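Long-range contact in beta-galacturonidase (Eisenbergiella tayi, PDB 6NCW), which probably hydrolyses terminal beta-linked galacturonic acid residues, as a beta-galacturonidase of glycoside hydrolase family 2: residues E146-T158 / K169-L182. Numbering follows the deposited sequence.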
loop_
_atom_site.group_PDB
_atom_site.type_symbol
_atom_site.label_atom_id
_atom_site.label_comp_id
_atom_site.label_asym_id
_atom_site.label_seq_id
_atom_site.Cartn_x
_atom_site.Cartn_y
_atom_site.Cartn_z
ATOM N N GLU A 146 -37.632 15.714 31.091
ATOM C CA GLU A 146 -38.490 15.763 32.265
ATOM C C GLU A 146 -39.825 16.351 31.836
ATOM O O GLU A 146 -39.874 17.461 31.297
ATOM C CB GLU A 146 -37.834 16.564 33.392
ATOM C CG GLU A 146 -36.860 15.687 34.186
ATOM C CD GLU A 146 -36.142 16.388 35.327
ATOM O OE1 GLU A 146 -36.771 16.635 36.384
ATOM O OE2 GLU A 146 -34.926 16.661 35.169
ATOM N N LEU A 147 -40.893 15.584 32.024
ATOM C CA LEU A 147 -42.208 15.932 31.506
ATOM C C LEU A 147 -43.131 16.388 32.632
ATOM O O LEU A 147 -42.842 16.234 33.826
ATOM C CB LEU A 147 -42.831 14.738 30.785
ATOM C CG LEU A 147 -41.983 14.120 29.666
ATOM C CD1 LEU A 147 -42.669 12.884 29.146
ATOM C CD2 LEU A 147 -41.787 15.132 28.553
ATOM N N GLY A 148 -44.260 16.944 32.222
ATOM C CA GLY A 148 -45.356 17.252 33.097
ATOM C C GLY A 148 -46.456 16.223 32.984
ATOM O O GLY A 148 -46.200 15.014 32.899
ATOM N N GLU A 149 -47.700 16.711 32.981
ATOM C CA GLU A 149 -48.860 15.838 32.873
ATOM C C GLU A 149 -49.119 15.372 31.448
ATOM O O GLU A 149 -49.739 14.319 31.265
ATOM C CB GLU A 149 -50.105 16.547 33.422
ATOM C CG GLU A 149 -50.073 16.741 34.928
ATOM C CD GLU A 149 -50.074 15.413 35.676
ATOM O OE1 GLU A 149 -51.178 14.914 35.991
ATOM O OE2 GLU A 149 -48.974 14.862 35.933
ATOM N N ALA A 150 -48.653 16.118 30.447
ATOM C CA ALA A 150 -48.865 15.770 29.046
ATOM C C ALA A 150 -47.780 16.421 28.198
ATOM O O ALA A 150 -47.188 17.431 28.591
ATOM C CB ALA A 150 -50.252 16.207 28.565
ATOM N N TYR A 151 -47.537 15.843 27.016
ATOM C CA TYR A 151 -46.456 16.324 26.162
ATOM C C TYR A 151 -46.769 16.078 24.689
ATOM O O TYR A 151 -47.597 15.236 24.331
ATOM C CB TYR A 151 -45.121 15.662 26.527
ATOM C CG TYR A 151 -45.019 14.190 26.181
ATOM C CD1 TYR A 151 -44.374 13.766 25.011
ATOM C CD2 TYR A 151 -45.543 13.223 27.028
ATOM C CE1 TYR A 151 -44.272 12.416 24.692
ATOM C CE2 TYR A 151 -45.446 11.875 26.721
ATOM C CZ TYR A 151 -44.808 11.479 25.554
ATOM O OH TYR A 151 -44.717 10.139 25.267
ATOM N N LEU A 152 -46.072 16.827 23.843
ATOM C CA LEU A 152 -46.204 16.719 22.394
ATOM C C LEU A 152 -45.313 15.583 21.886
ATOM O O LEU A 152 -44.083 15.670 21.947
ATOM C CB LEU A 152 -45.842 18.052 21.748
ATOM C CG LEU A 152 -46.802 19.161 22.200
ATOM C CD1 LEU A 152 -46.494 20.507 21.570
ATOM C CD2 LEU A 152 -48.229 18.744 21.883
ATOM N N SER A 153 -45.939 14.522 21.373
ATOM C CA SER A 153 -45.215 13.348 20.900
ATOM C C SER A 153 -44.568 13.572 19.524
ATOM O O SER A 153 -43.435 13.134 19.297
ATOM C CB SER A 153 -46.166 12.156 20.877
ATOM O OG SER A 153 -45.654 11.118 20.068
ATOM N N TRP A 154 -45.254 14.242 18.601
ATOM C CA TRP A 154 -44.685 14.625 17.308
ATOM C C TRP A 154 -45.593 15.661 16.653
ATOM O O TRP A 154 -46.743 15.847 17.062
ATOM C CB TRP A 154 -44.488 13.418 16.367
ATOM C CG TRP A 154 -45.698 12.488 16.160
ATOM C CD1 TRP A 154 -45.908 11.282 16.762
ATOM C CD2 TRP A 154 -46.828 12.694 15.283
ATOM N NE1 TRP A 154 -47.090 10.732 16.336
ATOM C CE2 TRP A 154 -47.670 11.572 15.420
ATOM C CE3 TRP A 154 -47.214 13.725 14.410
ATOM C CZ2 TRP A 154 -48.873 11.441 14.710
ATOM C CZ3 TRP A 154 -48.408 13.589 13.699
ATOM C CH2 TRP A 154 -49.225 12.458 13.860
ATOM N N ILE A 155 -45.045 16.351 15.650
ATOM C CA ILE A 155 -45.780 17.243 14.760
ATOM C C ILE A 155 -45.354 16.942 13.315
ATOM O O ILE A 155 -44.160 16.793 13.039
ATOM C CB ILE A 155 -45.530 18.723 15.122
ATOM C CG1 ILE A 155 -46.195 19.660 14.113
ATOM C CG2 ILE A 155 -44.039 19.018 15.226
ATOM C CD1 ILE A 155 -46.263 21.098 14.597
ATOM N N HIS A 156 -46.330 16.821 12.410
ATOM C CA HIS A 156 -46.103 16.577 10.989
ATOM C C HIS A 156 -46.696 17.716 10.181
ATOM O O HIS A 156 -47.903 17.970 10.256
ATOM C CB HIS A 156 -46.730 15.259 10.528
ATOM C CG HIS A 156 -46.089 14.048 11.118
ATOM N ND1 HIS A 156 -46.615 12.781 10.971
ATOM C CD2 HIS A 156 -44.958 13.905 11.847
ATOM C CE1 HIS A 156 -45.841 11.911 11.592
ATOM N NE2 HIS A 156 -44.828 12.567 12.131
ATOM N N PHE A 157 -45.861 18.372 9.387
ATOM C CA PHE A 157 -46.283 19.458 8.520
ATOM C C PHE A 157 -46.199 18.997 7.076
ATOM O O PHE A 157 -45.218 18.363 6.681
ATOM C CB PHE A 157 -45.399 20.694 8.716
ATOM C CG PHE A 157 -45.715 21.810 7.769
ATOM C CD1 PHE A 157 -46.795 22.658 8.014
ATOM C CD2 PHE A 157 -44.952 21.999 6.622
ATOM C CE1 PHE A 157 -47.101 23.677 7.133
ATOM C CE2 PHE A 157 -45.244 23.022 5.738
ATOM C CZ PHE A 157 -46.320 23.866 5.995
ATOM N N THR A 158 -47.221 19.330 6.294
ATOM C CA THR A 158 -47.309 18.964 4.886
ATOM C C THR A 158 -47.504 20.217 4.046
ATOM O O THR A 158 -48.528 20.904 4.211
ATOM C CB THR A 158 -48.473 17.997 4.635
ATOM O OG1 THR A 158 -48.482 16.973 5.638
ATOM C CG2 THR A 158 -48.368 17.374 3.236
ATOM N N LYS A 169 -50.580 22.282 6.022
ATOM C CA LYS A 169 -51.402 21.588 7.000
ATOM C C LYS A 169 -50.482 21.022 8.077
ATOM O O LYS A 169 -49.412 20.498 7.761
ATOM C CB LYS A 169 -52.206 20.482 6.296
ATOM C CG LYS A 169 -52.883 19.473 7.183
ATOM C CD LYS A 169 -53.594 18.410 6.341
ATOM C CE LYS A 169 -52.596 17.454 5.691
ATOM N NZ LYS A 169 -53.232 16.168 5.252
ATOM N N ALA A 170 -50.872 21.150 9.341
ATOM C CA ALA A 170 -50.095 20.639 10.461
ATOM C C ALA A 170 -50.920 19.632 11.251
ATOM O O ALA A 170 -52.122 19.809 11.437
ATOM C CB ALA A 170 -49.643 21.757 11.390
ATOM N N GLU A 171 -50.273 18.571 11.712
ATOM C CA GLU A 171 -50.932 17.548 12.506
ATOM C C GLU A 171 -50.038 17.284 13.701
ATOM O O GLU A 171 -48.821 17.135 13.549
ATOM C CB GLU A 171 -51.174 16.270 11.699
ATOM C CG GLU A 171 -51.927 15.177 12.449
ATOM C CD GLU A 171 -52.125 13.904 11.614
ATOM O OE1 GLU A 171 -52.411 12.840 12.208
ATOM O OE2 GLU A 171 -52.001 13.969 10.369
ATOM N N ILE A 172 -50.628 17.276 14.887
ATOM C CA ILE A 172 -49.874 17.171 16.122
ATOM C C ILE A 172 -50.462 16.050 16.947
ATOM O O ILE A 172 -51.685 15.904 17.022
ATOM C CB ILE A 172 -49.900 18.492 16.912
ATOM C CG1 ILE A 172 -49.502 19.629 15.992
ATOM C CG2 ILE A 172 -48.950 18.427 18.085
ATOM C CD1 ILE A 172 -49.136 20.841 16.722
ATOM N N CYS A 173 -49.591 15.273 17.576
ATOM C CA CYS A 173 -49.985 14.168 18.431
ATOM C C CYS A 173 -49.646 14.516 19.876
ATOM O O CYS A 173 -48.503 14.876 20.175
ATOM C CB CYS A 173 -49.267 12.894 17.992
ATOM S SG CYS A 173 -49.851 11.430 18.770
ATOM N N VAL A 174 -50.638 14.439 20.764
ATOM C CA VAL A 174 -50.458 14.768 22.175
ATOM C C VAL A 174 -50.744 13.525 23.000
ATOM O O VAL A 174 -51.711 12.799 22.741
ATOM C CB VAL A 174 -51.360 15.937 22.625
ATOM C CG1 VAL A 174 -50.847 16.533 23.935
ATOM C CG2 VAL A 174 -51.427 17.005 21.550
ATOM N N ARG A 175 -49.893 13.275 23.988
ATOM C CA ARG A 175 -50.048 12.142 24.887
ATOM C C ARG A 175 -50.288 12.673 26.294
ATOM O O ARG A 175 -49.497 13.474 26.809
ATOM C CB ARG A 175 -48.821 11.233 24.850
ATOM C CG ARG A 175 -48.900 10.010 25.752
ATOM C CD ARG A 175 -47.807 9.046 25.346
ATOM N NE ARG A 175 -47.525 8.010 26.334
ATOM C CZ ARG A 175 -46.555 7.105 26.190
ATOM N NH1 ARG A 175 -45.789 7.114 25.098
ATOM N NH2 ARG A 175 -46.346 6.188 27.127
ATOM N N ASN A 176 -51.386 12.241 26.899
ATOM C CA ASN A 176 -51.729 12.588 28.270
ATOM C C ASN A 176 -51.237 11.466 29.172
ATOM O O ASN A 176 -51.592 10.302 28.966
ATOM C CB ASN A 176 -53.240 12.788 28.409
ATOM C CG ASN A 176 -53.678 13.003 29.851
ATOM O OD1 ASN A 176 -52.934 13.535 30.677
ATOM N ND2 ASN A 176 -54.888 12.572 30.159
ATOM N N LEU A 177 -50.388 11.803 30.137
ATOM C CA LEU A 177 -49.914 10.821 31.106
ATOM C C LEU A 177 -50.732 10.823 32.395
ATOM O O LEU A 177 -50.492 9.979 33.266
ATOM C CB LEU A 177 -48.433 11.070 31.435
ATOM C CG LEU A 177 -47.459 11.103 30.246
ATOM C CD1 LEU A 177 -46.194 11.817 30.646
ATOM C CD2 LEU A 177 -47.140 9.696 29.746
ATOM N N SER A 178 -51.677 11.755 32.531
ATOM C CA SER A 178 -52.558 11.821 33.692
ATOM C C SER A 178 -53.724 10.849 33.547
ATOM O O SER A 178 -54.244 10.630 32.448
ATOM C CB SER A 178 -53.103 13.235 33.872
ATOM O OG SER A 178 -54.040 13.265 34.937
ATOM N N SER A 179 -54.142 10.268 34.678
ATOM C CA SER A 179 -55.275 9.346 34.661
ATOM C C SER A 179 -56.598 10.053 34.381
ATOM O O SER A 179 -57.566 9.391 33.991
ATOM C CB SER A 179 -55.360 8.577 35.982
ATOM O OG SER A 179 -55.421 9.453 37.095
ATOM N N GLY A 180 -56.658 11.375 34.543
ATOM C CA GLY A 180 -57.869 12.124 34.296
ATOM C C GLY A 180 -57.897 12.823 32.945
ATOM O O GLY A 180 -56.871 13.009 32.292
ATOM N N ARG A 181 -59.110 13.203 32.536
ATOM C CA ARG A 181 -59.315 13.983 31.322
ATOM C C ARG A 181 -58.499 15.272 31.375
ATOM O O ARG A 181 -58.273 15.842 32.444
ATOM C CB ARG A 181 -60.810 14.288 31.156
ATOM C CG ARG A 181 -61.194 15.140 29.952
ATOM C CD ARG A 181 -62.705 15.369 29.900
ATOM N NE ARG A 181 -63.086 16.333 28.867
ATOM C CZ ARG A 181 -63.121 17.652 29.044
ATOM N NH1 ARG A 181 -62.796 18.173 30.221
ATOM N NH2 ARG A 181 -63.480 18.454 28.045
ATOM N N LEU A 182 -58.038 15.727 30.204
ATOM C CA LEU A 182 -57.165 16.891 30.111
ATOM C C LEU A 182 -57.648 17.838 29.016
ATOM O O LEU A 182 -58.120 17.394 27.966
ATOM C CB LEU A 182 -55.717 16.457 29.843
ATOM C CG LEU A 182 -54.611 17.395 30.329
ATOM C CD1 LEU A 182 -53.611 16.647 31.218
ATOM C CD2 LEU A 182 -53.913 18.046 29.137
HETATM O O HOH W 1 -45.843 8.591 22.163
HETATM O O HOH W 2 -49.374 17.108 7.981
HETATM O O HOH W 3 -49.076 13.109 9.519
#
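Trp-154 lies across the hairpin at a beta bulge, its indole pressed between Cys-173 and His-156. Cys-173 CB sits 3.5 Å from the centroid of the five-membered ring, a CH-pi contact over one face, while SG approaches obliquely; the imidazole of His-156 takes the opposite face. Trp-154 CG stands between its backbone N and carbonyl carbon (chi1 51°), which swings the indole over the neighbouring strand. The far rim reaches Glu-171, with CH2 3.6 Å from OE1. The bulge shifts the register by one between Leu-152 and Trp-154: Ser-153 N donates to Cys-173 O (2.9 Å), and Cys-173 N to Trp-154 O (3.0 Å). A water links His-156 ND1 to Glu-171 OE2. Farther along, Tyr-151 and Arg-175 run side by side, ring and guanidinium planes 41° apart, and Leu-177 CD1 meets the ring edge at CD2 (3.9 Å). On the other face, Leu-152 CD2 touches Val-174 CG2 (3.7 Å) and Ile-155 CD1 touches Ile-172 CD1 (3.6 Å). Leu-152 and Ile-155 continue against strands 227-238 and 245-251 of the immunoglobulin-like beta-sandwich, and Ile-172 against 227-238; strand 207-216 pairs with 165-176, and His-156 NE2 hydrogen-bonds to the backbone O of Thr-362 in helix 349-364.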